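Side-chain contacts in hypothetical protein yqeU (Bacillus subtilis, PDB 1VHK), which probably methylates the N3 position of a specific uridine in the 16S rRNA of the fully assembled 30S ribosomal subunit, using S-adenosyl-L-methionine as methyl donor: residues Q14-P19 against I70-E75; I44-D49 against Y146-P151; K94-I99 against T135-E140; T103-H108 against A239-L244. One frame throughout, in Å; residues are numbered along the deposited sequence.

Contact 1 (Q14-P19 against I70-E75)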
# COMPACT_ATOMS: atom_id res chain seq x y z
N GLN A 14 33.07 -0.09 -6.22
CA GLN A 14 33.44 -0.07 -7.63
C GLN A 14 33.17 1.30 -8.24
O GLN A 14 33.85 1.69 -9.18
CB GLN A 14 32.73 -1.13 -8.45
CG GLN A 14 33.09 -2.56 -8.18
CD GLN A 14 32.33 -3.59 -8.98
OE1 GLN A 14 31.15 -3.44 -9.31
NE2 GLN A 14 33.00 -4.69 -9.31
N ILE A 15 32.16 2.02 -7.77
CA ILE A 15 31.87 3.36 -8.30
C ILE A 15 32.83 4.39 -7.74
O ILE A 15 33.11 5.41 -8.37
CB ILE A 15 30.42 3.77 -7.98
CG1 ILE A 15 29.46 2.74 -8.59
CG2 ILE A 15 30.11 5.17 -8.47
CD1 ILE A 15 28.01 2.91 -8.24
N GLU A 16 33.34 4.14 -6.54
CA GLU A 16 34.30 5.01 -5.89
C GLU A 16 35.67 4.86 -6.56
O GLU A 16 36.47 5.78 -6.63
CB GLU A 16 34.42 4.67 -4.40
CG GLU A 16 33.19 5.01 -3.59
CD GLU A 16 33.52 5.71 -2.28
OE1 GLU A 16 33.49 6.97 -2.26
OE2 GLU A 16 33.80 5.01 -1.29
N GLU A 17 35.89 3.68 -7.12
CA GLU A 17 37.09 3.29 -7.82
C GLU A 17 37.68 4.41 -8.66
O GLU A 17 38.84 4.77 -8.44
CB GLU A 17 36.79 2.05 -8.66
CG GLU A 17 37.87 1.56 -9.57
CD GLU A 17 37.38 1.18 -10.96
OE1 GLU A 17 37.67 1.95 -11.91
OE2 GLU A 17 36.73 0.13 -11.12
N ALA A 18 36.92 4.94 -9.61
CA ALA A 18 37.36 6.01 -10.50
C ALA A 18 36.61 7.31 -10.24
O ALA A 18 35.68 7.36 -9.44
CB ALA A 18 37.19 5.57 -11.94
N PRO A 19 36.98 8.37 -10.95
CA PRO A 19 36.41 9.70 -10.76
C PRO A 19 35.01 9.86 -11.29
O PRO A 19 34.25 10.74 -10.85
CB PRO A 19 37.40 10.65 -11.40
CG PRO A 19 38.58 9.85 -11.78
CD PRO A 19 38.10 8.42 -11.93
N ILE A 70 27.84 13.41 -7.10
CA ILE A 70 27.95 14.66 -6.35
C ILE A 70 27.61 14.52 -4.88
O ILE A 70 28.04 15.34 -4.05
CB ILE A 70 27.15 15.77 -7.05
CG1 ILE A 70 25.68 15.44 -7.10
CG2 ILE A 70 27.72 15.94 -8.46
CD1 ILE A 70 24.77 16.45 -7.77
N GLU A 71 27.06 13.38 -4.47
CA GLU A 71 26.71 13.20 -3.07
C GLU A 71 26.27 11.79 -2.71
O GLU A 71 25.50 11.19 -3.46
CB GLU A 71 25.52 14.15 -2.74
CG GLU A 71 25.45 14.44 -1.25
CD GLU A 71 24.05 14.62 -0.73
OE1 GLU A 71 23.73 13.96 0.29
OE2 GLU A 71 23.26 15.40 -1.27
N TRP A 72 26.80 11.25 -1.62
CA TRP A 72 26.35 9.94 -1.11
C TRP A 72 25.29 10.24 -0.04
O TRP A 72 25.65 10.75 1.02
CB TRP A 72 27.50 9.14 -0.50
CG TRP A 72 28.40 8.57 -1.56
CD1 TRP A 72 29.61 9.06 -1.98
CD2 TRP A 72 28.07 7.50 -2.44
NE1 TRP A 72 30.07 8.31 -3.04
CE2 TRP A 72 29.16 7.35 -3.34
CE3 TRP A 72 27.01 6.60 -2.53
CZ2 TRP A 72 29.18 6.36 -4.32
CZ3 TRP A 72 27.04 5.62 -3.50
CH2 TRP A 72 28.12 5.51 -4.40
N THR A 73 24.03 10.04 -0.37
CA THR A 73 22.94 10.40 0.50
C THR A 73 22.89 9.70 1.84
O THR A 73 22.25 10.26 2.74
CB THR A 73 21.57 10.23 -0.20
OG1 THR A 73 21.26 8.83 -0.35
CG2 THR A 73 21.65 10.88 -1.57
N ASN A 74 23.37 8.48 1.97
CA ASN A 74 23.29 7.72 3.19
C ASN A 74 21.86 7.41 3.62
O ASN A 74 21.61 7.12 4.79
CB ASN A 74 24.00 8.48 4.32
CG ASN A 74 25.51 8.40 4.17
OD1 ASN A 74 26.02 7.32 3.93
ND2 ASN A 74 26.16 9.55 4.30
N GLU A 75 20.93 7.46 2.70
CA GLU A 75 19.52 7.26 2.93
C GLU A 75 19.15 5.79 2.78
O GLU A 75 19.50 5.14 1.81
CB GLU A 75 18.72 8.09 1.91
CG GLU A 75 18.29 9.45 2.42
CD GLU A 75 17.42 9.40 3.65
OE1 GLU A 75 17.72 10.13 4.63
OE2 GLU A 75 16.41 8.65 3.68

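Contact 2 (I44-D49 against Y146-P151)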
# COMPACT_ATOMS: atom_id res chain seq x y z
N ILE A 44 19.37 10.01 -9.74
CA ILE A 44 19.58 9.27 -8.51
C ILE A 44 19.95 7.83 -8.89
O ILE A 44 19.30 7.20 -9.73
CB ILE A 44 18.35 9.28 -7.61
CG1 ILE A 44 17.76 10.69 -7.47
CG2 ILE A 44 18.68 8.72 -6.23
CD1 ILE A 44 18.49 11.61 -6.54
N CYS A 45 21.06 7.38 -8.34
CA CYS A 45 21.56 6.04 -8.57
C CYS A 45 21.76 5.32 -7.23
O CYS A 45 22.21 5.88 -6.23
CB CYS A 45 22.86 6.03 -9.36
SG CYS A 45 22.74 6.57 -11.08
N CYS A 46 21.42 4.05 -7.29
CA CYS A 46 21.53 3.13 -6.18
C CYS A 46 22.42 1.96 -6.61
O CYS A 46 22.07 1.36 -7.62
CB CYS A 46 20.12 2.61 -5.80
SG CYS A 46 20.12 1.73 -4.19
N SER A 47 23.51 1.68 -5.94
CA SER A 47 24.39 0.56 -6.30
C SER A 47 23.78 -0.80 -6.03
O SER A 47 22.75 -0.94 -5.36
CB SER A 47 25.71 0.67 -5.53
OG SER A 47 25.49 0.81 -4.14
N GLN A 48 24.50 -1.88 -6.40
CA GLN A 48 23.95 -3.22 -6.19
C GLN A 48 23.87 -3.56 -4.69
O GLN A 48 23.15 -4.51 -4.35
CB GLN A 48 24.67 -4.35 -6.85
CG GLN A 48 25.55 -4.22 -8.03
CD GLN A 48 26.34 -5.50 -8.29
OE1 GLN A 48 26.67 -6.22 -7.33
NE2 GLN A 48 26.61 -5.80 -9.56
N ASP A 49 24.70 -2.94 -3.87
CA ASP A 49 24.74 -3.19 -2.45
C ASP A 49 23.90 -2.23 -1.64
O ASP A 49 24.14 -2.06 -0.44
CB ASP A 49 26.15 -3.29 -1.91
CG ASP A 49 27.18 -2.30 -2.29
OD1 ASP A 49 28.22 -2.19 -1.56
OD2 ASP A 49 27.10 -1.60 -3.33
N TYR A 146 11.88 4.67 -4.40
CA TYR A 146 13.15 4.95 -3.77
C TYR A 146 13.59 3.83 -2.86
O TYR A 146 14.09 4.06 -1.76
CB TYR A 146 13.10 6.29 -3.01
CG TYR A 146 13.30 7.47 -3.92
CD1 TYR A 146 14.01 8.59 -3.52
CD2 TYR A 146 12.87 7.44 -5.24
CE1 TYR A 146 14.24 9.64 -4.37
CE2 TYR A 146 13.10 8.48 -6.11
CZ TYR A 146 13.79 9.60 -5.67
OH TYR A 146 13.97 10.65 -6.53
N ARG A 147 13.39 2.61 -3.33
CA ARG A 147 13.86 1.44 -2.58
C ARG A 147 15.39 1.39 -2.76
O ARG A 147 15.92 2.03 -3.67
CB ARG A 147 13.21 0.17 -3.12
CG ARG A 147 11.79 -0.07 -2.72
CD ARG A 147 11.63 -0.42 -1.25
NE ARG A 147 12.13 -1.74 -0.93
CZ ARG A 147 11.53 -2.89 -1.20
NH1 ARG A 147 10.35 -2.91 -1.81
NH2 ARG A 147 12.12 -4.01 -0.86
N ASN A 148 16.08 0.74 -1.84
CA ASN A 148 17.51 0.56 -1.90
C ASN A 148 17.84 -0.80 -2.52
O ASN A 148 19.02 -1.13 -2.65
CB ASN A 148 18.16 0.64 -0.53
CG ASN A 148 18.11 2.06 0.04
OD1 ASN A 148 17.02 2.48 0.45
ND2 ASN A 148 19.23 2.77 0.04
N GLU A 149 16.80 -1.55 -2.85
CA GLU A 149 16.87 -2.85 -3.43
C GLU A 149 15.62 -3.13 -4.29
O GLU A 149 14.54 -2.62 -4.00
CB GLU A 149 16.92 -3.98 -2.37
CG GLU A 149 15.58 -4.34 -1.79
CD GLU A 149 15.38 -5.75 -1.32
OE1 GLU A 149 16.18 -6.25 -0.49
OE2 GLU A 149 14.39 -6.42 -1.75
N VAL A 150 15.79 -4.03 -5.24
CA VAL A 150 14.70 -4.48 -6.10
C VAL A 150 14.23 -5.86 -5.63
O VAL A 150 15.02 -6.81 -5.56
CB VAL A 150 15.20 -4.59 -7.56
CG1 VAL A 150 14.10 -5.14 -8.45
CG2 VAL A 150 15.72 -3.23 -8.03
N PRO A 151 12.99 -5.97 -5.23
CA PRO A 151 12.47 -7.23 -4.71
C PRO A 151 12.49 -8.31 -5.78
O PRO A 151 12.14 -8.08 -6.92
CB PRO A 151 11.08 -6.93 -4.22
CG PRO A 151 10.87 -5.49 -4.35
CD PRO A 151 11.97 -4.90 -5.17

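Contact 3 (K94-I99 against T135-E140)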
# COMPACT_ATOMS: atom_id res chain seq x y z
N LYS A 94 -4.15 -9.35 -11.14
CA LYS A 94 -4.00 -8.93 -9.76
C LYS A 94 -2.61 -9.14 -9.20
O LYS A 94 -2.16 -8.42 -8.30
CB LYS A 94 -5.06 -9.61 -8.89
CG LYS A 94 -6.48 -9.21 -9.23
CD LYS A 94 -7.47 -10.28 -8.79
CE LYS A 94 -8.90 -9.80 -8.93
NZ LYS A 94 -9.87 -10.92 -8.98
N LEU A 95 -1.86 -10.08 -9.78
CA LEU A 95 -0.50 -10.34 -9.34
C LEU A 95 0.41 -9.16 -9.62
O LEU A 95 1.29 -8.86 -8.81
CB LEU A 95 0.08 -11.60 -9.88
CG LEU A 95 0.80 -12.56 -8.97
CD1 LEU A 95 1.93 -13.27 -9.72
CD2 LEU A 95 1.32 -11.95 -7.69
N GLU A 96 0.23 -8.47 -10.74
CA GLU A 96 1.04 -7.30 -11.06
C GLU A 96 0.76 -6.17 -10.05
O GLU A 96 1.69 -5.49 -9.68
CB GLU A 96 0.76 -6.78 -12.47
CG GLU A 96 1.28 -7.64 -13.59
CD GLU A 96 1.01 -7.03 -14.96
OE1 GLU A 96 0.59 -5.85 -14.99
OE2 GLU A 96 1.22 -7.68 -16.00
N TRP A 97 -0.48 -6.03 -9.63
CA TRP A 97 -0.85 -5.00 -8.66
C TRP A 97 -0.24 -5.35 -7.31
O TRP A 97 0.29 -4.52 -6.59
CB TRP A 97 -2.38 -4.92 -8.53
CG TRP A 97 -2.93 -3.55 -8.35
CD1 TRP A 97 -3.03 -2.57 -9.31
CD2 TRP A 97 -3.45 -2.97 -7.14
NE1 TRP A 97 -3.57 -1.43 -8.78
CE2 TRP A 97 -3.84 -1.65 -7.45
CE3 TRP A 97 -3.60 -3.43 -5.83
CZ2 TRP A 97 -4.40 -0.79 -6.49
CZ3 TRP A 97 -4.16 -2.58 -4.90
CH2 TRP A 97 -4.54 -1.27 -5.23
N ILE A 98 -0.24 -6.67 -7.02
CA ILE A 98 0.34 -7.13 -5.76
C ILE A 98 1.84 -6.86 -5.76
O ILE A 98 2.38 -6.46 -4.74
CB ILE A 98 0.02 -8.59 -5.47
CG1 ILE A 98 -1.42 -8.75 -4.96
CG2 ILE A 98 0.97 -9.18 -4.43
CD1 ILE A 98 -2.05 -10.11 -5.24
N ILE A 99 2.48 -7.04 -6.91
CA ILE A 99 3.95 -6.88 -6.98
C ILE A 99 4.30 -5.41 -6.90
O ILE A 99 5.19 -4.93 -6.21
CB ILE A 99 4.49 -7.50 -8.29
CG1 ILE A 99 4.50 -9.05 -8.13
CG2 ILE A 99 5.90 -7.05 -8.65
CD1 ILE A 99 4.62 -9.76 -9.46
N THR A 135 9.20 -9.21 -12.91
CA THR A 135 10.52 -8.72 -12.54
C THR A 135 10.70 -7.27 -12.97
O THR A 135 11.32 -6.45 -12.32
CB THR A 135 11.59 -9.57 -13.28
OG1 THR A 135 11.53 -10.91 -12.77
CG2 THR A 135 12.97 -9.05 -13.10
N LYS A 136 10.12 -6.97 -14.12
CA LYS A 136 10.13 -5.64 -14.71
C LYS A 136 9.23 -4.71 -13.91
O LYS A 136 9.59 -3.58 -13.58
CB LYS A 136 9.75 -5.75 -16.17
CG LYS A 136 9.17 -4.56 -16.88
CD LYS A 136 8.79 -4.92 -18.33
CE LYS A 136 8.80 -3.68 -19.22
NZ LYS A 136 7.69 -2.74 -18.85
N ILE A 137 8.08 -5.19 -13.47
CA ILE A 137 7.16 -4.39 -12.68
C ILE A 137 7.72 -4.03 -11.31
O ILE A 137 7.51 -2.91 -10.84
CB ILE A 137 5.81 -5.12 -12.54
CG1 ILE A 137 5.11 -5.03 -13.91
CG2 ILE A 137 4.96 -4.53 -11.43
CD1 ILE A 137 4.11 -6.13 -14.17
N ALA A 138 8.49 -4.94 -10.74
CA ALA A 138 9.12 -4.81 -9.45
C ALA A 138 10.26 -3.81 -9.46
O ALA A 138 10.47 -3.11 -8.47
CB ALA A 138 9.64 -6.15 -8.97
N LYS A 139 11.01 -3.80 -10.55
CA LYS A 139 12.12 -2.90 -10.77
C LYS A 139 11.66 -1.45 -10.94
O LYS A 139 12.26 -0.52 -10.42
CB LYS A 139 12.84 -3.34 -12.06
CG LYS A 139 14.32 -3.03 -12.08
CD LYS A 139 14.84 -2.80 -13.49
CE LYS A 139 16.35 -2.56 -13.46
NZ LYS A 139 16.85 -2.12 -14.79
N GLU A 140 10.55 -1.26 -11.64
CA GLU A 140 10.02 0.10 -11.86
C GLU A 140 9.39 0.64 -10.60
O GLU A 140 9.66 1.75 -10.11
CB GLU A 140 9.09 0.05 -13.05
CG GLU A 140 8.50 1.25 -13.65
CD GLU A 140 7.58 2.09 -12.79
OE1 GLU A 140 6.81 1.54 -11.98
OE2 GLU A 140 7.66 3.35 -12.91

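Contact 4 (T103-H108 against A239-L244)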
# COMPACT_ATOMS: atom_id res chain seq x y z
N THR A 103 5.97 -3.74 -3.72
CA THR A 103 7.31 -3.15 -3.71
C THR A 103 7.22 -1.73 -3.12
O THR A 103 8.00 -1.40 -2.20
CB THR A 103 7.96 -3.12 -5.12
OG1 THR A 103 7.96 -4.46 -5.66
CG2 THR A 103 9.41 -2.64 -5.07
N GLU A 104 6.27 -0.91 -3.57
CA GLU A 104 6.15 0.44 -3.00
C GLU A 104 6.15 0.28 -1.46
O GLU A 104 6.95 0.92 -0.80
CB GLU A 104 4.95 1.24 -3.42
CG GLU A 104 4.45 1.27 -4.82
CD GLU A 104 3.18 2.05 -5.11
OE1 GLU A 104 2.89 3.10 -4.50
OE2 GLU A 104 2.40 1.64 -6.02
N LEU A 105 5.34 -0.62 -0.89
CA LEU A 105 5.28 -0.83 0.51
C LEU A 105 6.40 -1.54 1.22
O LEU A 105 6.25 -1.84 2.43
CB LEU A 105 3.91 -1.44 0.92
CG LEU A 105 2.74 -0.52 0.56
CD1 LEU A 105 1.46 -1.33 0.43
CD2 LEU A 105 2.59 0.62 1.55
N GLY A 106 7.53 -1.85 0.61
CA GLY A 106 8.64 -2.47 1.26
C GLY A 106 8.82 -3.94 1.21
O GLY A 106 9.79 -4.44 1.83
N ALA A 107 7.98 -4.72 0.58
CA ALA A 107 8.12 -6.18 0.51
C ALA A 107 9.52 -6.57 0.06
O ALA A 107 10.08 -5.96 -0.84
CB ALA A 107 7.10 -6.73 -0.50
N HIS A 108 10.06 -7.66 0.64
CA HIS A 108 11.40 -8.11 0.30
C HIS A 108 11.42 -9.07 -0.87
O HIS A 108 12.38 -9.06 -1.64
CB HIS A 108 12.16 -8.72 1.50
CG HIS A 108 13.53 -9.19 1.10
ND1 HIS A 108 14.58 -8.30 0.87
CD2 HIS A 108 14.01 -10.41 0.79
CE1 HIS A 108 15.64 -8.98 0.46
NE2 HIS A 108 15.32 -10.26 0.42
N ALA A 239 -5.18 -7.72 0.88
CA ALA A 239 -4.60 -8.30 2.08
C ALA A 239 -3.14 -8.03 2.32
O ALA A 239 -2.75 -7.59 3.41
CB ALA A 239 -4.84 -9.81 2.14
N PRO A 240 -2.25 -8.31 1.38
CA PRO A 240 -0.84 -8.07 1.52
C PRO A 240 -0.46 -6.60 1.67
O PRO A 240 0.60 -6.27 2.21
CB PRO A 240 -0.21 -8.62 0.26
CG PRO A 240 -1.26 -9.26 -0.52
CD PRO A 240 -2.59 -8.98 0.11
N LEU A 241 -1.28 -5.72 1.12
CA LEU A 241 -1.05 -4.28 1.18
C LEU A 241 -1.26 -3.77 2.61
O LEU A 241 -0.37 -3.14 3.17
CB LEU A 241 -2.01 -3.58 0.23
CG LEU A 241 -1.51 -3.34 -1.20
CD1 LEU A 241 -0.55 -4.43 -1.70
CD2 LEU A 241 -2.72 -3.22 -2.11
N TYR A 242 -2.38 -4.18 3.20
CA TYR A 242 -2.65 -3.93 4.61
C TYR A 242 -1.49 -4.45 5.47
O TYR A 242 -0.91 -3.77 6.33
CB TYR A 242 -3.92 -4.71 4.98
CG TYR A 242 -4.35 -4.63 6.41
CD1 TYR A 242 -5.42 -3.81 6.76
CD2 TYR A 242 -3.72 -5.36 7.42
CE1 TYR A 242 -5.85 -3.71 8.07
CE2 TYR A 242 -4.13 -5.26 8.73
CZ TYR A 242 -5.20 -4.44 9.05
OH TYR A 242 -5.65 -4.32 10.35
N ALA A 243 -1.16 -5.75 5.25
CA ALA A 243 -0.06 -6.34 5.99
C ALA A 243 1.23 -5.56 5.87
O ALA A 243 1.91 -5.39 6.88
CB ALA A 243 0.18 -7.79 5.56
N LEU A 244 1.65 -5.12 4.68
CA LEU A 244 2.96 -4.47 4.61
C LEU A 244 2.86 -3.09 5.30
O LEU A 244 3.81 -2.66 5.93
CB LEU A 244 3.52 -4.30 3.26
CG LEU A 244 4.34 -5.23 2.44
CD1 LEU A 244 5.02 -6.31 3.25
CD2 LEU A 244 3.56 -5.79 1.25

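Contact 1 (Q14-P19 against I70-E75)
The indole of W72 is carried toward I15 and E16 by a first torsion that sets CG opposite the carbonyl carbon (chi1 -75°). E16 starts out in the same way, but its chain then bends at chi2 (-134°), and that bend brings the carboxylate back to the ring. The side chains span the gap, mostly the indole of W72: the nearest CA atoms, those of E16 and W72, are 10.5 Å apart. E16 OE1 comes to 3.8 Å from W72 NE1, which is too far for a hydrogen bond, and the carboxylate plane stands 75° from the indole plane. At the six-membered end of the indole, I15 CG2 lies 4.4 Å from W72 CZ2 in a loose apolar touch. Both approaches to the ring are oblique.

The residue types suit their places. I15 is buried on the inner side of helix 12-16, where it also meets L10, whereas E16 is exposed one position further on. W72, at the end of strand 64-72, is broad enough to bridge the gap, and it also packs on F51 and A53 and makes a cation-pi contact with K12. Where the strand gives way to a turn, T73 OG1 receives a weak bond from the backbone N of E75 (3.4 Å) and is paired with E52 as well.

The helix and the strand of this PUA-type domain therefore meet through one large amphipathic ring. Its carbon end takes the apolar neighbour, while the carboxylate near NE1 probably adds a modest electrostatic attraction to the indole N-H and no more.

Contact 2 (I44-D49 against Y146-P151)
C46 and N148 bring the two backbones to 6.4 Å between CA atoms, where the end of strand 42-46 faces the loop that follows helix 131-144. This is the seam between the PUA-type domain and the SPOUT methyltransferase domain, and the helix closes just before it in a Schellman motif, with Y146 at positive phi.

The thiol of C46 points into the seam. With SG opposite the backbone N (chi1 -168°), the sulfur reaches N148 O at 3.4 Å and N148 CA at 3.7 Å, so a small side chain meets the loop's main chain directly. I44, two residues earlier on the same side of the strand, lays CG1 3.9 Å from Y146 OH, and the two side chains cross at about a right angle. The hydroxyl thus meets the aliphatic chain, while the ring of the same tyrosine makes a cation-pi contact with R5.

N148 and R147 suit a buried loop because each can satisfy several polar groups. The amide of N148 donates ND2 to G50 O and E75 O and accepts from R77 N at OD1. R147 turns away from the strand to bond T103 O through NH1 and A107 O through NH2, with a salt bridge to E78 from NE. Its NH2 also pairs with E149 OE2 at 3.4 Å, while E149 O sits 3.9 Å above one face of the guanidinium, offset toward its rim.

Contact 3 (K94-I99 against T135-E140)
The carboxylate of E96 presents one face to I137, whose CD1 methyl lies over it. OE1 and OE2 are at similar range from that methyl, and OE2 forms a salt bridge with R133, one turn back from I137 on its helix.

The two segments belong to neighbouring beta-alpha-beta units of the SPOUT domain. Helices 94-104 and 131-144 therefore run in nearly the same direction, the two segments inclined by 31° with axes 9.4 Å apart. An extended glutamate suits the rim of such an interface: its aliphatic part lies against the isoleucine and its charged end reaches the arginine.

Deeper in, branched side chains fill the gap. I99 and I137 cross at about a right angle, and their CG2 methyls are 3.9 Å apart. I99 also touches W134, and I137 touches Q100 too. Elsewhere on helix 94-104, W97 turns away to meet W97 of the second subunit edge-to-face.

A small residue fits where the two segments come closest, with I99 and A138 6.1 Å apart at CA. There I99 CG2, set opposite its own backbone N, stops 3.9 Å from A138 CB.

Contact 4 (T103-H108 against A239-L244)
L105 reaches across to helix 239-253, and its side chain can be followed outward from the backbone. CB rests 3.7 Å from L244 CB, near the root of both leucines. CG lies opposite the carbonyl carbon (chi1 -61°), a torsion that turns the branch toward L241, one turn before L244 on helix 239-253. CD1 then ends against L241, 3.9 Å from L241 CG and 3.8 Å from L241 O, with the two side chains crossing at about a right angle. One leucine thus spans two residues a helical turn apart.

L244 answers with its own branch: CD2 meets A107 CB at 4.1 Å, while CB lies against L105 O. Leucines suit this buried site because their forked ends fill an apolar gap, and alanine suits position 107, where the chain runs close past the L244 tip. Further along the same wall, L244 and A107 both touch I85 of strand 82-88.

The turn in between is a Schellman motif that ends helix 94-104, with G106 N bonded to T103 O at 2.9 Å. G106 has a phi of 96°, at which a CB would press on the carbonyl O of L105, so glycine fits.

L105 also packs on Y242 of the second subunit. A C-terminal helix set beside the first helix of the methyltransferase domain, with both facing the partner chain, is consistent with the dimer interface of SPOUT methyltransferases.

Overall arrangement
From the N terminus, contact 1 closes the first loop, tying helix 12-16 to the end of strand 64-72 within the PUA-type domain. Contact 2 opens inside that loop, at strand 42-46, and closes beyond it at 146-151, so the two cross and the domains are joined. Contact 3 falls wholly within the span of contact 2 and pairs two helices of the methyltransferase domain. Contact 4 starts inside both spans and ends at the C-terminal helix, crossing contacts 2 and 3. Contact 1 precedes contacts 3 and 4 in series. Residues 146-151 touch the other three contacts, and contacts 3 and 4 share helix 94-104 and reach the second subunit.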